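Local coordinates for conserved hypothetical protein (Bacteroides thetaiotaomicron, PDB 2HQY), which is of unknown function but binds coenzyme A and probably transfers an acyl or aminoacyl group, at residues Leu194-Gly208 against Phe220-His234. Residues are numbered along the deposited sequence; the frame is centred on the assembly and turned at random.
Sequences LIYALHNFEALGLTG and FTFGMPINHETFGVH
F222 meets A197, L198, F201 and L206 where helix 185-199 and the turn that follows it pack on the antiparallel hairpin of strands 207-213 and 216-227, consistent with the acetyltransferase-type fold of this family. The ring tip, CZ, lies 3.5 Å from A197 CB, and a methyl there is small enough to let sheet and helix come close. L198 CD2 meets F222 CE2, while both methyls of L206 reach CD1 of the same ring. F201 adds an aromatic contact, its edge directed at the face of F222 in an offset edge-to-face pair with planes at 88°. The F222 side chain leaves the sheet on the face turned to the helix, and with CG between the backbone N and the carbonyl carbon (chi1 62°) the ring swings in among these apolar groups. Cut back to an alanine, this position would probably leave a gap under A197 and L198 and the F201 edge without its aromatic partner. L194, whose side chain is about 8 Å from the bound coenzyme A at the nearest atoms, brings CD2 to the edge of the F220 ring, 4.1 Å from CZ. Strand pairing follows: T207 N donates to G223 O at 2.9 Å, nearly straight at 171°, and G223 N returns a bond to T207 O. G208 suits its position opposite F222, since a side chain would clash with T221 O. At the outer edge, the hydroxyl of exposed T207 sits at the rim of the F231 ring, OG1 3.4 Å from CZ.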
loop_
_atom_site.group_PDB
_atom_site.type_symbol
_atom_site.label_atom_id
_atom_site.label_comp_id
_atom_site.label_asym_id
_atom_site.label_seq_id
_atom_site.Cartn_x
_atom_site.Cartn_y
_atom_site.Cartn_z
ATOM N N LEU A 194 11.150 3.504 0.864
ATOM C CA LEU A 194 12.554 3.081 0.820
ATOM C C LEU A 194 12.680 1.598 1.180
ATOM O O LEU A 194 13.395 0.843 0.530
ATOM C CB LEU A 194 13.339 3.970 1.800
ATOM C CG LEU A 194 14.849 3.901 1.870
ATOM C CD1 LEU A 194 15.356 5.241 2.508
ATOM C CD2 LEU A 194 15.218 2.688 2.739
ATOM N N ILE A 195 11.972 1.199 2.216
ATOM C CA ILE A 195 12.031 -0.177 2.681
ATOM C C ILE A 195 11.430 -1.140 1.630
ATOM O O ILE A 195 11.989 -2.214 1.369
ATOM C CB ILE A 195 11.374 -0.310 4.063
ATOM C CG1 ILE A 195 12.285 0.355 5.145
ATOM C CG2 ILE A 195 11.009 -1.799 4.324
ATOM C CD1 ILE A 195 11.632 0.434 6.522
ATOM N N TYR A 196 10.310 -0.762 1.018
ATOM C CA TYR A 196 9.754 -1.592 -0.075
ATOM C C TYR A 196 10.798 -1.753 -1.184
ATOM O O TYR A 196 11.013 -2.852 -1.691
ATOM C CB TYR A 196 8.476 -0.955 -0.630
ATOM C CG TYR A 196 7.890 -1.697 -1.811
ATOM C CD1 TYR A 196 6.820 -2.582 -1.654
ATOM C CD2 TYR A 196 8.412 -1.501 -3.089
ATOM C CE1 TYR A 196 6.282 -3.241 -2.758
ATOM C CE2 TYR A 196 7.894 -2.158 -4.203
ATOM C CZ TYR A 196 6.827 -3.001 -4.041
ATOM O OH TYR A 196 6.325 -3.669 -5.146
ATOM N N ALA A 197 11.432 -0.651 -1.572
ATOM C CA ALA A 197 12.465 -0.699 -2.622
ATOM C C ALA A 197 13.620 -1.617 -2.284
ATOM O O ALA A 197 14.075 -2.412 -3.136
ATOM C CB ALA A 197 12.997 0.701 -2.905
ATOM N N LEU A 198 14.124 -1.506 -1.054
ATOM C CA LEU A 198 15.230 -2.394 -0.602
ATOM C C LEU A 198 14.802 -3.863 -0.549
ATOM O O LEU A 198 15.530 -4.764 -1.009
ATOM C CB LEU A 198 15.775 -1.926 0.771
ATOM C CG LEU A 198 16.634 -0.619 0.698
ATOM C CD1 LEU A 198 17.038 -0.188 2.119
ATOM C CD2 LEU A 198 17.903 -0.746 -0.197
ATOM N N HIS A 199 13.620 -4.125 0.014
ATOM C CA HIS A 199 13.127 -5.496 0.078
ATOM C C HIS A 199 12.910 -6.125 -1.326
ATOM O O HIS A 199 12.989 -7.347 -1.490
ATOM C CB HIS A 199 11.766 -5.542 0.767
ATOM C CG HIS A 199 11.768 -5.324 2.256
ATOM N ND1 HIS A 199 10.672 -4.919 3.000
ATOM C CD2 HIS A 199 12.810 -5.360 3.121
ATOM C CE1 HIS A 199 11.032 -4.773 4.265
ATOM N NE2 HIS A 199 12.325 -5.031 4.362
ATOM N N ASN A 200 12.570 -5.301 -2.304
ATOM C CA ASN A 200 12.288 -5.778 -3.659
ATOM C C ASN A 200 13.305 -5.271 -4.697
ATOM O O ASN A 200 12.995 -5.116 -5.873
ATOM C CB ASN A 200 10.869 -5.354 -4.013
ATOM C CG ASN A 200 9.851 -5.998 -3.081
ATOM O OD1 ASN A 200 9.617 -7.222 -3.156
ATOM N ND2 ASN A 200 9.273 -5.203 -2.182
ATOM N N PHE A 201 14.534 -5.078 -4.256
ATOM C CA PHE A 201 15.532 -4.328 -5.015
ATOM C C PHE A 201 15.770 -4.885 -6.430
ATOM O O PHE A 201 15.729 -4.144 -7.416
ATOM C CB PHE A 201 16.856 -4.367 -4.228
ATOM C CG PHE A 201 17.817 -3.283 -4.602
ATOM C CD1 PHE A 201 17.656 -1.982 -4.088
ATOM C CD2 PHE A 201 18.916 -3.557 -5.426
ATOM C CE1 PHE A 201 18.588 -0.948 -4.368
ATOM C CE2 PHE A 201 19.861 -2.525 -5.740
ATOM C CZ PHE A 201 19.695 -1.215 -5.216
ATOM N N GLU A 202 16.011 -6.186 -6.515
ATOM C CA GLU A 202 16.326 -6.802 -7.802
ATOM C C GLU A 202 15.124 -6.863 -8.720
ATOM O O GLU A 202 15.241 -6.580 -9.925
ATOM C CB GLU A 202 16.940 -8.183 -7.597
ATOM C CG GLU A 202 18.349 -8.016 -7.064
ATOM C CD GLU A 202 19.192 -9.275 -7.149
ATOM O OE1 GLU A 202 18.649 -10.398 -6.965
ATOM O OE2 GLU A 202 20.415 -9.128 -7.381
ATOM N N ALA A 203 13.960 -7.210 -8.170
ATOM C CA ALA A 203 12.739 -7.284 -8.980
ATOM C C ALA A 203 12.417 -5.934 -9.629
ATOM O O ALA A 203 11.931 -5.890 -10.747
ATOM C CB ALA A 203 11.556 -7.743 -8.147
ATOM N N LEU A 204 12.637 -4.858 -8.884
ATOM C CA LEU A 204 12.353 -3.499 -9.384
ATOM C C LEU A 204 13.312 -3.036 -10.485
ATOM O O LEU A 204 12.935 -2.180 -11.296
ATOM C CB LEU A 204 12.365 -2.504 -8.247
ATOM C CG LEU A 204 11.221 -2.645 -7.254
ATOM C CD1 LEU A 204 11.563 -1.785 -6.010
ATOM C CD2 LEU A 204 9.860 -2.202 -7.909
ATOM N N GLY A 205 14.528 -3.589 -10.512
ATOM C CA GLY A 205 15.543 -3.147 -11.479
ATOM C C GLY A 205 16.460 -2.045 -10.964
ATOM O O GLY A 205 17.115 -1.332 -11.756
ATOM N N LEU A 206 16.553 -1.920 -9.637
ATOM C CA LEU A 206 17.339 -0.833 -9.052
ATOM C C LEU A 206 18.827 -1.157 -9.045
ATOM O O LEU A 206 19.212 -2.358 -9.042
ATOM C CB LEU A 206 16.892 -0.582 -7.625
ATOM C CG LEU A 206 15.527 0.066 -7.409
ATOM C CD1 LEU A 206 15.133 -0.113 -5.933
ATOM C CD2 LEU A 206 15.657 1.542 -7.744
ATOM N N THR A 207 19.655 -0.109 -9.069
ATOM C CA THR A 207 21.076 -0.263 -8.781
ATOM C C THR A 207 21.421 0.710 -7.691
ATOM O O THR A 207 20.712 1.726 -7.522
ATOM C CB THR A 207 21.970 -0.019 -10.003
ATOM O OG1 THR A 207 21.578 1.204 -10.612
ATOM C CG2 THR A 207 21.799 -1.162 -11.024
ATOM N N GLY A 208 22.489 0.433 -6.940
ATOM C CA GLY A 208 22.808 1.354 -5.860
ATOM C C GLY A 208 24.229 1.262 -5.422
ATOM O O GLY A 208 24.994 0.433 -5.923
ATOM N N PHE A 220 24.231 5.286 1.796
ATOM C CA PHE A 220 23.831 4.470 0.634
ATOM C C PHE A 220 22.930 5.291 -0.282
ATOM O O PHE A 220 22.378 6.340 0.127
ATOM C CB PHE A 220 23.169 3.143 1.060
ATOM C CG PHE A 220 21.782 3.312 1.627
ATOM C CD1 PHE A 220 20.662 3.255 0.783
ATOM C CD2 PHE A 220 21.605 3.529 3.005
ATOM C CE1 PHE A 220 19.360 3.438 1.293
ATOM C CE2 PHE A 220 20.305 3.690 3.528
ATOM C CZ PHE A 220 19.184 3.654 2.650
ATOM N N THR A 221 22.776 4.816 -1.508
ATOM C CA THR A 221 21.979 5.519 -2.526
ATOM C C THR A 221 21.510 4.494 -3.511
ATOM O O THR A 221 22.195 3.477 -3.694
ATOM C CB THR A 221 22.826 6.647 -3.222
ATOM O OG1 THR A 221 21.995 7.433 -4.077
ATOM C CG2 THR A 221 24.010 6.088 -4.020
ATOM N N PHE A 222 20.350 4.726 -4.135
ATOM C CA PHE A 222 19.902 3.852 -5.203
ATOM C C PHE A 222 18.983 4.601 -6.165
ATOM O O PHE A 222 18.477 5.722 -5.855
ATOM C CB PHE A 222 19.256 2.555 -4.664
ATOM C CG PHE A 222 18.018 2.744 -3.823
ATOM C CD1 PHE A 222 16.795 3.119 -4.420
ATOM C CD2 PHE A 222 18.036 2.402 -2.468
ATOM C CE1 PHE A 222 15.620 3.213 -3.643
ATOM C CE2 PHE A 222 16.880 2.503 -1.683
ATOM C CZ PHE A 222 15.666 2.890 -2.278
ATOM N N GLY A 223 18.807 4.006 -7.340
ATOM C CA GLY A 223 17.948 4.567 -8.366
ATOM C C GLY A 223 17.876 3.634 -9.542
ATOM O O GLY A 223 18.376 2.507 -9.496
ATOM N N MET A 224 17.204 4.092 -10.589
ATOM C CA MET A 224 17.151 3.326 -11.830
ATOM C C MET A 224 16.755 4.234 -12.976
ATOM O O MET A 224 16.392 5.388 -12.760
ATOM C CB MET A 224 16.159 2.122 -11.699
ATOM C CG MET A 224 14.613 2.466 -11.534
ATOM S SD MET A 224 13.562 0.985 -11.365
ATOM C CE MET A 224 13.669 0.297 -13.037
ATOM N N PRO A 225 16.795 3.722 -14.216
ATOM C CA PRO A 225 16.394 4.566 -15.352
ATOM C C PRO A 225 14.935 5.040 -15.257
ATOM O O PRO A 225 14.062 4.310 -14.742
ATOM C CB PRO A 225 16.576 3.616 -16.562
ATOM C CG PRO A 225 17.658 2.676 -16.092
ATOM C CD PRO A 225 17.244 2.397 -14.664
ATOM N N ILE A 226 14.691 6.264 -15.741
ATOM C CA ILE A 226 13.338 6.819 -15.908
ATOM C C ILE A 226 12.948 6.708 -17.385
ATOM O O ILE A 226 11.848 6.269 -17.722
ATOM C CB ILE A 226 13.258 8.290 -15.458
ATOM C CG1 ILE A 226 13.399 8.385 -13.930
ATOM C CG2 ILE A 226 11.894 8.935 -15.899
ATOM C CD1 ILE A 226 13.971 9.784 -13.468
ATOM N N ASN A 227 13.849 7.134 -18.259
ATOM C CA ASN A 227 13.666 6.864 -19.684
ATOM C C ASN A 227 15.015 6.535 -20.309
ATOM O O ASN A 227 16.018 6.388 -19.588
ATOM C CB ASN A 227 12.890 7.992 -20.411
ATOM C CG ASN A 227 13.755 9.218 -20.752
ATOM O OD1 ASN A 227 14.897 9.349 -20.310
ATOM N ND2 ASN A 227 13.221 10.087 -21.607
ATOM N N HIS A 228 15.056 6.416 -21.626
ATOM C CA HIS A 228 16.249 5.974 -22.336
ATOM C C HIS A 228 17.498 6.816 -22.076
ATOM O O HIS A 228 18.569 6.325 -22.169
ATOM C CB HIS A 228 15.978 5.853 -23.816
ATOM C CG HIS A 228 15.764 7.162 -24.477
ATOM N ND1 HIS A 228 14.544 7.771 -24.526
ATOM C CD2 HIS A 228 16.620 7.999 -25.076
ATOM C CE1 HIS A 228 14.650 8.929 -25.128
ATOM N NE2 HIS A 228 15.902 9.086 -25.479
ATOM N N GLU A 229 17.329 8.078 -21.736
ATOM C CA GLU A 229 18.431 8.991 -21.460
ATOM C C GLU A 229 18.460 9.688 -20.076
ATOM O O GLU A 229 19.199 10.611 -19.873
ATOM C CB GLU A 229 18.537 10.061 -22.542
ATOM C CG GLU A 229 17.341 10.928 -22.652
ATOM C CD GLU A 229 17.461 12.025 -23.685
ATOM O OE1 GLU A 229 18.422 12.036 -24.420
ATOM O OE2 GLU A 229 16.598 12.864 -23.750
ATOM N N THR A 230 17.640 9.214 -19.156
ATOM C CA THR A 230 17.511 9.832 -17.832
ATOM C C THR A 230 17.529 8.739 -16.766
ATOM O O THR A 230 16.741 7.798 -16.818
ATOM C CB THR A 230 16.205 10.670 -17.691
ATOM O OG1 THR A 230 16.040 11.517 -18.845
ATOM C CG2 THR A 230 16.209 11.505 -16.405
ATOM N N PHE A 231 18.467 8.862 -15.838
ATOM C CA PHE A 231 18.552 7.948 -14.691
ATOM C C PHE A 231 18.052 8.714 -13.468
ATOM O O PHE A 231 18.435 9.875 -13.274
ATOM C CB PHE A 231 20.009 7.541 -14.496
ATOM C CG PHE A 231 20.191 6.368 -13.568
ATOM C CD1 PHE A 231 20.244 5.074 -14.074
ATOM C CD2 PHE A 231 20.266 6.556 -12.190
ATOM C CE1 PHE A 231 20.420 3.966 -13.221
ATOM C CE2 PHE A 231 20.433 5.461 -11.317
ATOM C CZ PHE A 231 20.500 4.163 -11.844
ATOM N N GLY A 232 17.258 8.075 -12.615
ATOM C CA GLY A 232 16.728 8.758 -11.436
ATOM C C GLY A 232 17.447 8.240 -10.205
ATOM O O GLY A 232 17.575 7.032 -10.014
ATOM N N VAL A 233 17.911 9.148 -9.364
ATOM C CA VAL A 233 18.435 8.778 -8.067
ATOM C C VAL A 233 17.295 8.986 -7.065
ATOM O O VAL A 233 16.861 10.118 -6.838
ATOM C CB VAL A 233 19.702 9.620 -7.681
ATOM C CG1 VAL A 233 20.209 9.217 -6.299
ATOM C CG2 VAL A 233 20.783 9.408 -8.716
ATOM N N HIS A 234 16.794 7.898 -6.494
ATOM C CA HIS A 234 15.563 7.964 -5.667
ATOM C C HIS A 234 15.823 8.224 -4.191
ATOM O O HIS A 234 14.986 8.813 -3.500
ATOM C CB HIS A 234 14.698 6.697 -5.829
ATOM C CG HIS A 234 14.365 6.382 -7.257
ATOM N ND1 HIS A 234 14.241 7.369 -8.217
ATOM C CD2 HIS A 234 14.158 5.205 -7.897
ATOM C CE1 HIS A 234 14.002 6.804 -9.392
ATOM N NE2 HIS A 234 13.933 5.494 -9.221
#